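Local coordinates for kinetochore protein Mis16 (Schizosaccharomyces japonicus, PDB 4XYH), which probably acts as a WD-repeat histone chaperone subunit at centromeres, recognising histone H4 and the CENP-A-specific chaperone Scm3, at residues L188-N191 / T197-T200; Q242-L245 / A249-T252; L341-T346 / C351-S356; L388-N391 / V397-S400. All coordinates share one frame; numbering follows the deposited sequence.

Contact 1 of 4, residues L188-N191 / T197-T200; sequences LGWN and TLAT
Trp190 and Leu198 lie side by side across a beta hairpin in one blade of the WD-repeat beta-propeller. Strands 187-190 and 197-201 form this hairpin, and over the short segments they run antiparallel at 166°. Trp190 and Leu198 are a non-hydrogen-bonded pair, and both side chains leave the same face of the sheet. Leu198 comes over one face of the indole, with its CB offset toward the rim of the ring system. This is a CH-pi contact, 4.2 Å from Leu198 CB to the centroid of the Trp190 six-membered ring. Leu198 CG sits between its backbone N and carbonyl carbon (chi1 66°), which carries CD2 to the far rim of the indole; there CD2 meets Trp190 CZ3 at 3.7 Å. The other branch of Leu198 turns to Leu188, with CD1 to CD1 at 3.8 Å. Leu188 also lies alongside Thr200, pointing the same way, and its CD1 touches Thr200 CG2 at 3.6 Å. The methyl of Thr200 faces the leucine. Its hydroxyl OG1 is bonded instead to His181 and to Trp210 of the next strand. This face packs on strand 146-150, in the preceding blade. Trp190 NE1 bonds to the carbonyl of Arg138, which helps fix how the indole is turned. Between the two side-chain pairs, Gly189 and Ala199 exchange two backbone hydrogen bonds. Beyond Trp190 the pairing goes on into the turn: Asn191 N donates to Thr197 O at 2.8 Å, and Asn191 CB lies 3.8 Å from Thr197 CB.

Contact 2 of 4, residues Q242-L245 / A249-T252; sequences QFHL and ALLT
Gln242 and Thr252 face each other as an antiparallel hydrogen-bonded pair in the hairpin of strands 238-243 and 250-255. Gln242 N donates to Thr252 O at 3.0 Å. The return bond, Thr252 N to Gln242 O, is almost straight at 176°. Nearer the turn, His244 N donates to Leu250 O at 2.9 Å. The non-hydrogen-bonded pair between these bonds is Phe243 with Leu251. Here the side chains cross obliquely. Leu251 CG is anti to the backbone N (chi1 173°), and CD1 lies over the centre of the phenyl face, 3.9 Å from the Phe243 ring centroid. This CH-pi contact is only 1° off the ring normal. Leu251 CB adds a contact to Phe243 CE1 at 3.9 Å. Toward the turn, His244 CB lies 3.9 Å from Leu250 CB. The imidazole is held at both nitrogens: ND1 bonds to Gln246 N in the turn, and NE2 to Asp294 O. Thr252 OG1 bonds to Gln261 O, while its CG2 rests 3.4 Å from Gln242 O. The side chains thus meet through carbon and a ring face, while polar groups of the backbone join the strands. The tie from His244 to Asp294 also links this WD-repeat blade to the next.

Contact 3 of 4, residues L341-T346 / C351-S356; sequences LVTSST and CVWDLS
Trp353 lays its indole edge against Thr343 and its CB against Leu341, on one face of an antiparallel beta hairpin in a WD-repeat blade. Over residues 341-345 and 351-354 the strands run antiparallel, at 149°. Leu341 is the bump that fills the hollow between Trp353 and Leu355. Its CG stands between the backbone N and the carbonyl carbon (chi1 80°), and CD2 goes into the gap. Leu341 CD2 is 3.5 Å from Trp353 CB and 3.8 Å from Leu355 CD2. Leu341 crosses Leu355 at about a right angle, and the two meet methyl to methyl. Trp333 of strand 328-333 also touches both of them. Thr343 crosses the tryptophan at about a right angle. Thr343 CB lies at the indole edge, in plane, and its CG2 approaches Trp353 NE1 at 3.6 Å. Trp353 NE1 donates to the hydroxyl, Thr343 OG1, at 3.0 Å, in the ring plane and nearly straight at 175°. Val342 and Val352 occupy the other face, slanted against each other, with Val342 CG2 4.1 Å from Val352 CG2. Four backbone hydrogen bonds join Leu341 with Trp353 and Thr343 with Cys351. At the end of the strand, Asp354 OD1 accepts from Ser356 N in an Asx turn, and Ser356 OG donates to the same oxygen. Thr343 OG1 is also bonded to His324 NE2, so the buried hydroxyl is gripped by an indole and an imidazole. This fits the Trp, Ser/Thr and His part of the hydrogen-bonded Asp-His-Ser/Thr-Trp tetrad of WD repeats, and the bond from Trp353 NE1 to Thr343 helps fix the rotation of the indole.

Contact 4 of 4, residues L388-N391 / V397-S400; sequences LSWN and VLAS
Ser389 and Ala399 trade two backbone hydrogen bonds at the middle of this WD-repeat hairpin, Ser389 N to Ala399 O at 2.9 Å and Ala399 N to Ser389 O at 3.0 Å. The second is nearly straight, at 173°. A third bond runs from Asn391 N to Val397 O. Next to it, a water takes the N-H of Val397 at 3.0 Å and donates to Asn391 O at 2.6 Å, so it bridges the strand ends. The buried side chains find their polar partners elsewhere. Asn391 OD1 accepts from the backbone N of Asn393 and Asn394, while its ND2 donates to Gln73 OE1. Ser400 OG bonds to both His381 NE2 and Trp410 NE1. Ser389 OG bonds to the backbone N of Trp58. Trp390 NE1 is satisfied by Gln332 O, which holds the indole in place for Leu398. With CG anti to the carbonyl carbon (chi1 -66°), Leu398 spreads both methyls along one indole face. Leu398 CD2 lies 3.7 Å from the centroid of the Trp390 six-membered ring, and CD1 touches Trp390 CZ3 at 3.7 Å. On the face with Leu388 and Trp390, the hairpin packs on strands 340-345 and 328-333. On the face with Ala399 it meets strand 56-58, and strand 406-412 pairs with strand 398-402 at its far edge.

The four contacts follow one another along the chain, each in a different four-stranded sheet. Contacts 1, 2 and 4 join an outermost strand to its neighbour, contact 3 the two middle strands. In contact 4 the fourth strand is 41-48, near the N-terminus, so that sheet closes the propeller ring. Contacts 1 and 2 lie in successive blades, with centres about 9 Å apart. They touch through Phe243, whose CE2 is 3.7 Å from Ala199 CB. Contacts 3 and 4 also adjoin, about 12 Å between centres, with Val342 CG1 3.8 Å from Leu388 CD1. Contacts 1 and 3 lie on opposite sides of the chain's centre, with centres about 24 Å apart. Packing between hairpins holds neighbouring blades together.

Contact 1 of 4, residues L188-N191 / T197-T200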
loop_
_atom_site.group_PDB
_atom_site.type_symbol
_atom_site.label_atom_id
_atom_site.label_comp_id
_atom_site.label_asym_id
_atom_site.label_seq_id
_atom_site.Cartn_x
_atom_site.Cartn_y
_atom_site.Cartn_z
ATOM N N LEU A 188 -0.290 -3.290 8.296
ATOM C CA LEU A 188 0.585 -4.461 8.240
ATOM C C LEU A 188 1.946 -4.093 7.661
ATOM O O LEU A 188 2.024 -3.441 6.629
ATOM C CB LEU A 188 -0.049 -5.566 7.390
ATOM C CG LEU A 188 0.814 -6.796 7.064
ATOM C CD1 LEU A 188 1.109 -7.576 8.312
ATOM C CD2 LEU A 188 0.093 -7.696 6.064
ATOM N N GLY A 189 3.024 -4.517 8.308
ATOM C CA GLY A 189 4.338 -4.221 7.782
ATOM C C GLY A 189 5.426 -5.062 8.421
ATOM O O GLY A 189 5.426 -5.264 9.647
ATOM N N TRP A 190 6.344 -5.549 7.588
ATOM C CA TRP A 190 7.499 -6.296 8.064
ATOM C C TRP A 190 8.636 -5.390 8.530
ATOM O O TRP A 190 8.780 -4.241 8.077
ATOM C CB TRP A 190 8.039 -7.196 6.974
ATOM C CG TRP A 190 7.152 -8.313 6.588
ATOM C CD1 TRP A 190 6.254 -8.338 5.558
ATOM C CD2 TRP A 190 7.108 -9.608 7.196
ATOM N NE1 TRP A 190 5.657 -9.579 5.493
ATOM C CE2 TRP A 190 6.158 -10.369 6.494
ATOM C CE3 TRP A 190 7.789 -10.200 8.263
ATOM C CZ2 TRP A 190 5.867 -11.693 6.831
ATOM C CZ3 TRP A 190 7.493 -11.517 8.597
ATOM C CH2 TRP A 190 6.543 -12.244 7.883
ATOM N N ASN A 191 9.432 -5.927 9.447
ATOM C CA ASN A 191 10.674 -5.318 9.881
ATOM C C ASN A 191 11.769 -5.597 8.841
ATOM O O ASN A 191 11.962 -6.750 8.431
ATOM C CB ASN A 191 11.049 -5.868 11.259
ATOM C CG ASN A 191 12.129 -5.041 11.957
ATOM O OD1 ASN A 191 13.206 -4.793 11.404
ATOM N ND2 ASN A 191 11.835 -4.607 13.181
ATOM N N THR A 197 10.212 -10.415 12.110
ATOM C CA THR A 197 9.388 -9.533 12.937
ATOM C C THR A 197 8.455 -8.685 12.053
ATOM O O THR A 197 8.870 -8.216 10.999
ATOM C CB THR A 197 10.263 -8.623 13.822
ATOM O OG1 THR A 197 10.847 -9.413 14.862
ATOM C CG2 THR A 197 9.436 -7.484 14.443
ATOM N N LEU A 198 7.196 -8.530 12.462
ATOM C CA LEU A 198 6.237 -7.715 11.713
ATOM C C LEU A 198 5.251 -7.049 12.662
ATOM O O LEU A 198 5.198 -7.377 13.853
ATOM C CB LEU A 198 5.464 -8.556 10.692
ATOM C CG LEU A 198 4.523 -9.624 11.264
ATOM C CD1 LEU A 198 3.375 -9.895 10.320
ATOM C CD2 LEU A 198 5.302 -10.913 11.517
ATOM N N ALA A 199 4.460 -6.127 12.138
ATOM C CA ALA A 199 3.471 -5.445 12.969
ATOM C C ALA A 199 2.130 -5.323 12.270
ATOM O O ALA A 199 2.061 -5.244 11.037
ATOM C CB ALA A 199 3.981 -4.065 13.367
ATOM N N THR A 200 1.063 -5.288 13.068
ATOM C CA THR A 200 -0.281 -5.092 12.546
ATOM C C THR A 200 -1.065 -4.066 13.379
ATOM O O THR A 200 -0.817 -3.906 14.578
ATOM C CB THR A 200 -1.068 -6.409 12.522
ATOM O OG1 THR A 200 -1.124 -6.952 13.849
ATOM C CG2 THR A 200 -0.403 -7.409 11.597
#

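Contact 2 of 4, residues Q242-L245 / A249-T252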
loop_
_atom_site.group_PDB
_atom_site.type_symbol
_atom_site.label_atom_id
_atom_site.label_comp_id
_atom_site.label_asym_id
_atom_site.label_seq_id
_atom_site.Cartn_x
_atom_site.Cartn_y
_atom_site.Cartn_z
ATOM N N GLN A 242 4.317 1.374 9.470
ATOM C CA GLN A 242 5.512 0.987 8.733
ATOM C C GLN A 242 6.755 0.979 9.625
ATOM O O GLN A 242 6.933 1.846 10.476
ATOM C CB GLN A 242 5.733 1.917 7.526
ATOM C CG GLN A 242 6.747 1.352 6.516
ATOM C CD GLN A 242 7.141 2.324 5.393
ATOM O OE1 GLN A 242 8.269 2.809 5.354
ATOM N NE2 GLN A 242 6.230 2.573 4.461
ATOM N N PHE A 243 7.603 -0.022 9.428
ATOM C CA PHE A 243 8.905 -0.054 10.063
ATOM C C PHE A 243 9.872 0.790 9.250
ATOM O O PHE A 243 9.746 0.885 8.019
ATOM C CB PHE A 243 9.425 -1.494 10.182
ATOM C CG PHE A 243 8.921 -2.233 11.397
ATOM C CD1 PHE A 243 9.402 -1.921 12.668
ATOM C CD2 PHE A 243 7.985 -3.243 11.269
ATOM C CE1 PHE A 243 8.956 -2.602 13.787
ATOM C CE2 PHE A 243 7.526 -3.934 12.392
ATOM C CZ PHE A 243 8.011 -3.613 13.649
ATOM N N HIS A 244 10.829 1.411 9.935
ATOM C CA HIS A 244 11.876 2.181 9.262
ATOM C C HIS A 244 12.828 1.266 8.492
ATOM O O HIS A 244 13.162 0.180 8.961
ATOM C CB HIS A 244 12.671 3.023 10.272
ATOM C CG HIS A 244 13.430 4.145 9.640
ATOM N ND1 HIS A 244 14.598 3.948 8.936
ATOM C CD2 HIS A 244 13.167 5.471 9.574
ATOM C CE1 HIS A 244 15.026 5.108 8.468
ATOM N NE2 HIS A 244 14.175 6.048 8.841
ATOM N N LEU A 245 13.277 1.709 7.320
ATOM C CA LEU A 245 14.191 0.911 6.498
ATOM C C LEU A 245 15.545 0.662 7.153
ATOM O O LEU A 245 16.230 -0.299 6.819
ATOM C CB LEU A 245 14.442 1.581 5.142
ATOM C CG LEU A 245 13.581 1.293 3.912
ATOM C CD1 LEU A 245 13.027 -0.129 3.945
ATOM C CD2 LEU A 245 12.469 2.341 3.746
ATOM N N ALA A 249 13.959 -0.932 15.426
ATOM C CA ALA A 249 12.932 -0.748 16.447
ATOM C C ALA A 249 12.042 0.473 16.229
ATOM O O ALA A 249 11.240 0.822 17.104
ATOM C CB ALA A 249 13.582 -0.672 17.820
ATOM N N LEU A 250 12.164 1.113 15.073
ATOM C CA LEU A 250 11.399 2.321 14.826
ATOM C C LEU A 250 10.177 2.014 13.970
ATOM O O LEU A 250 10.282 1.733 12.768
ATOM C CB LEU A 250 12.268 3.394 14.170
ATOM C CG LEU A 250 11.798 4.845 14.310
ATOM C CD1 LEU A 250 12.961 5.784 14.136
ATOM C CD2 LEU A 250 10.724 5.189 13.297
ATOM N N LEU A 251 9.012 2.103 14.606
ATOM C CA LEU A 251 7.742 1.813 13.961
ATOM C C LEU A 251 6.880 3.067 13.968
ATOM O O LEU A 251 6.745 3.710 15.011
ATOM C CB LEU A 251 7.024 0.674 14.688
ATOM C CG LEU A 251 5.601 0.367 14.225
ATOM C CD1 LEU A 251 5.651 -0.320 12.871
ATOM C CD2 LEU A 251 4.906 -0.501 15.253
ATOM N N THR A 252 6.310 3.426 12.819
ATOM C CA THR A 252 5.383 4.549 12.777
ATOM C C THR A 252 3.943 4.096 12.503
ATOM O O THR A 252 3.719 3.107 11.804
ATOM C CB THR A 252 5.782 5.588 11.720
ATOM O OG1 THR A 252 4.879 6.693 11.808
ATOM C CG2 THR A 252 5.724 5.005 10.311
#

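Contact 3 of 4, residues L341-T346 / C351-S356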
loop_
_atom_site.group_PDB
_atom_site.type_symbol
_atom_site.label_atom_id
_atom_site.label_comp_id
_atom_site.label_asym_id
_atom_site.label_seq_id
_atom_site.Cartn_x
_atom_site.Cartn_y
_atom_site.Cartn_z
ATOM N N LEU A 341 7.122 10.600 -5.127
ATOM C CA LEU A 341 6.143 9.758 -4.439
ATOM C C LEU A 341 4.800 9.748 -5.176
ATOM O O LEU A 341 4.521 10.604 -6.014
ATOM C CB LEU A 341 5.940 10.204 -2.985
ATOM C CG LEU A 341 5.040 11.401 -2.693
ATOM C CD1 LEU A 341 4.693 11.492 -1.212
ATOM C CD2 LEU A 341 5.756 12.654 -3.124
ATOM N N VAL A 342 3.991 8.745 -4.872
ATOM C CA VAL A 342 2.724 8.548 -5.535
ATOM C C VAL A 342 1.622 8.467 -4.468
ATOM O O VAL A 342 1.852 7.947 -3.370
ATOM C CB VAL A 342 2.753 7.271 -6.426
ATOM C CG1 VAL A 342 2.803 5.985 -5.587
ATOM C CG2 VAL A 342 1.570 7.247 -7.311
ATOM N N THR A 343 0.451 9.020 -4.777
ATOM C CA THR A 343 -0.685 8.992 -3.870
ATOM C C THR A 343 -1.951 8.583 -4.625
ATOM O O THR A 343 -2.007 8.667 -5.853
ATOM C CB THR A 343 -0.924 10.366 -3.189
ATOM O OG1 THR A 343 -1.254 11.351 -4.179
ATOM C CG2 THR A 343 0.312 10.819 -2.432
ATOM N N SER A 344 -2.961 8.145 -3.880
ATOM C CA SER A 344 -4.210 7.668 -4.459
ATOM C C SER A 344 -5.352 8.197 -3.615
ATOM O O SER A 344 -5.201 8.402 -2.407
ATOM C CB SER A 344 -4.265 6.140 -4.513
ATOM O OG SER A 344 -4.753 5.597 -3.286
ATOM N N SER A 345 -6.498 8.384 -4.245
ATOM C CA SER A 345 -7.585 9.067 -3.583
ATOM C C SER A 345 -8.955 8.519 -3.972
ATOM O O SER A 345 -9.114 7.826 -4.979
ATOM C CB SER A 345 -7.502 10.565 -3.891
ATOM O OG SER A 345 -8.636 11.260 -3.419
ATOM N N THR A 346 -9.940 8.837 -3.146
ATOM C CA THR A 346 -11.334 8.553 -3.441
ATOM C C THR A 346 -11.798 9.350 -4.675
ATOM O O THR A 346 -12.781 8.992 -5.322
ATOM C CB THR A 346 -12.210 8.875 -2.212
ATOM O OG1 THR A 346 -11.800 8.034 -1.128
ATOM C CG2 THR A 346 -13.685 8.623 -2.491
ATOM N N CYS A 351 -1.950 10.447 -8.229
ATOM C CA CYS A 351 -1.032 11.540 -8.522
ATOM C C CYS A 351 0.418 11.152 -8.244
ATOM O O CYS A 351 0.723 10.532 -7.228
ATOM C CB CYS A 351 -1.406 12.783 -7.710
ATOM S SG CYS A 351 -3.004 13.541 -8.206
ATOM N N VAL A 352 1.305 11.513 -9.164
ATOM C CA VAL A 352 2.735 11.348 -8.952
ATOM C C VAL A 352 3.325 12.725 -8.664
ATOM O O VAL A 352 3.071 13.671 -9.415
ATOM C CB VAL A 352 3.433 10.720 -10.174
ATOM C CG1 VAL A 352 4.907 10.451 -9.868
ATOM C CG2 VAL A 352 2.706 9.451 -10.612
ATOM N N TRP A 353 4.088 12.837 -7.576
ATOM C CA TRP A 353 4.640 14.116 -7.143
ATOM C C TRP A 353 6.156 14.142 -7.236
ATOM O O TRP A 353 6.817 13.128 -7.010
ATOM C CB TRP A 353 4.238 14.424 -5.707
ATOM C CG TRP A 353 2.775 14.294 -5.416
ATOM C CD1 TRP A 353 2.114 13.159 -5.048
ATOM C CD2 TRP A 353 1.795 15.340 -5.434
ATOM N NE1 TRP A 353 0.787 13.431 -4.845
ATOM C CE2 TRP A 353 0.563 14.762 -5.071
ATOM C CE3 TRP A 353 1.840 16.711 -5.717
ATOM C CZ2 TRP A 353 -0.623 15.505 -4.993
ATOM C CZ3 TRP A 353 0.659 17.450 -5.641
ATOM C CH2 TRP A 353 -0.553 16.841 -5.283
ATOM N N ASP A 354 6.700 15.314 -7.551
ATOM C CA ASP A 354 8.140 15.534 -7.625
ATOM C C ASP A 354 8.532 16.647 -6.645
ATOM O O ASP A 354 8.402 17.827 -6.950
ATOM C CB ASP A 354 8.540 15.893 -9.058
ATOM C CG ASP A 354 10.049 16.090 -9.238
ATOM O OD1 ASP A 354 10.783 16.302 -8.252
ATOM O OD2 ASP A 354 10.501 16.055 -10.402
ATOM N N LEU A 355 9.035 16.268 -5.477
ATOM C CA LEU A 355 9.334 17.253 -4.444
ATOM C C LEU A 355 10.422 18.257 -4.838
ATOM O O LEU A 355 10.572 19.298 -4.195
ATOM C CB LEU A 355 9.741 16.554 -3.154
ATOM C CG LEU A 355 8.720 15.557 -2.602
ATOM C CD1 LEU A 355 9.105 15.143 -1.191
ATOM C CD2 LEU A 355 7.306 16.117 -2.653
ATOM N N SER A 356 11.180 17.950 -5.885
ATOM C CA SER A 356 12.304 18.804 -6.257
ATOM C C SER A 356 11.803 20.026 -7.009
ATOM O O SER A 356 12.552 20.977 -7.216
ATOM C CB SER A 356 13.341 18.041 -7.096
ATOM O OG SER A 356 12.916 17.883 -8.435
#

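Contact 4 of 4, residues L388-N391 / V397-S400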
loop_
_atom_site.group_PDB
_atom_site.type_symbol
_atom_site.label_atom_id
_atom_site.label_comp_id
_atom_site.label_asym_id
_atom_site.label_seq_id
_atom_site.Cartn_x
_atom_site.Cartn_y
_atom_site.Cartn_z
ATOM N N LEU A 388 -1.813 0.543 -4.252
ATOM C CA LEU A 388 -0.885 0.688 -5.374
ATOM C C LEU A 388 0.515 0.285 -4.960
ATOM O O LEU A 388 0.840 0.245 -3.765
ATOM C CB LEU A 388 -0.883 2.115 -5.935
ATOM C CG LEU A 388 -0.857 3.335 -5.015
ATOM C CD1 LEU A 388 0.392 3.388 -4.197
ATOM C CD2 LEU A 388 -0.979 4.620 -5.827
ATOM N N SER A 389 1.338 -0.004 -5.955
ATOM C CA SER A 389 2.670 -0.510 -5.691
ATOM C C SER A 389 3.643 -0.077 -6.781
ATOM O O SER A 389 3.381 -0.271 -7.968
ATOM C CB SER A 389 2.615 -2.042 -5.575
ATOM O OG SER A 389 3.887 -2.608 -5.359
ATOM N N TRP A 390 4.762 0.519 -6.381
ATOM C CA TRP A 390 5.874 0.737 -7.308
ATOM C C TRP A 390 6.538 -0.579 -7.675
ATOM O O TRP A 390 6.851 -1.368 -6.804
ATOM C CB TRP A 390 6.930 1.633 -6.704
ATOM C CG TRP A 390 6.605 3.062 -6.675
ATOM C CD1 TRP A 390 6.072 3.764 -5.625
ATOM C CD2 TRP A 390 6.832 4.005 -7.719
ATOM N NE1 TRP A 390 5.942 5.088 -5.962
ATOM C CE2 TRP A 390 6.391 5.263 -7.247
ATOM C CE3 TRP A 390 7.362 3.912 -9.011
ATOM C CZ2 TRP A 390 6.461 6.420 -8.018
ATOM C CZ3 TRP A 390 7.426 5.064 -9.782
ATOM C CH2 TRP A 390 6.979 6.303 -9.279
ATOM N N ASN A 391 6.761 -0.802 -8.962
ATOM C CA ASN A 391 7.567 -1.925 -9.436
ATOM C C ASN A 391 9.045 -1.648 -9.125
ATOM O O ASN A 391 9.584 -0.647 -9.576
ATOM C CB ASN A 391 7.318 -2.120 -10.939
ATOM C CG ASN A 391 8.055 -3.304 -11.526
ATOM O OD1 ASN A 391 9.170 -3.612 -11.132
ATOM N ND2 ASN A 391 7.427 -3.970 -12.495
ATOM N N VAL A 397 7.319 2.004 -13.394
ATOM C CA VAL A 397 6.172 1.144 -13.622
ATOM C C VAL A 397 5.364 1.033 -12.337
ATOM O O VAL A 397 5.922 0.751 -11.284
ATOM C CB VAL A 397 6.592 -0.253 -14.105
ATOM C CG1 VAL A 397 5.374 -1.178 -14.196
ATOM C CG2 VAL A 397 7.312 -0.156 -15.468
ATOM N N LEU A 398 4.052 1.249 -12.417
ATOM C CA LEU A 398 3.202 1.172 -11.232
ATOM C C LEU A 398 2.056 0.209 -11.440
ATOM O O LEU A 398 1.590 0.012 -12.563
ATOM C CB LEU A 398 2.653 2.552 -10.855
ATOM C CG LEU A 398 3.784 3.479 -10.402
ATOM C CD1 LEU A 398 4.310 4.343 -11.561
ATOM C CD2 LEU A 398 3.393 4.325 -9.234
ATOM N N ALA A 399 1.617 -0.398 -10.350
ATOM C CA ALA A 399 0.390 -1.157 -10.337
ATOM C C ALA A 399 -0.594 -0.431 -9.427
ATOM O O ALA A 399 -0.211 0.052 -8.355
ATOM C CB ALA A 399 0.639 -2.594 -9.847
ATOM N N SER A 400 -1.854 -0.344 -9.847
ATOM C CA SER A 400 -2.886 0.257 -9.005
ATOM C C SER A 400 -4.212 -0.480 -9.150
ATOM O O SER A 400 -4.539 -0.989 -10.222
ATOM C CB SER A 400 -3.060 1.750 -9.329
ATOM O OG SER A 400 -3.229 1.980 -10.723
HETATM O O HOH W 1 8.897 1.470 -10.935
#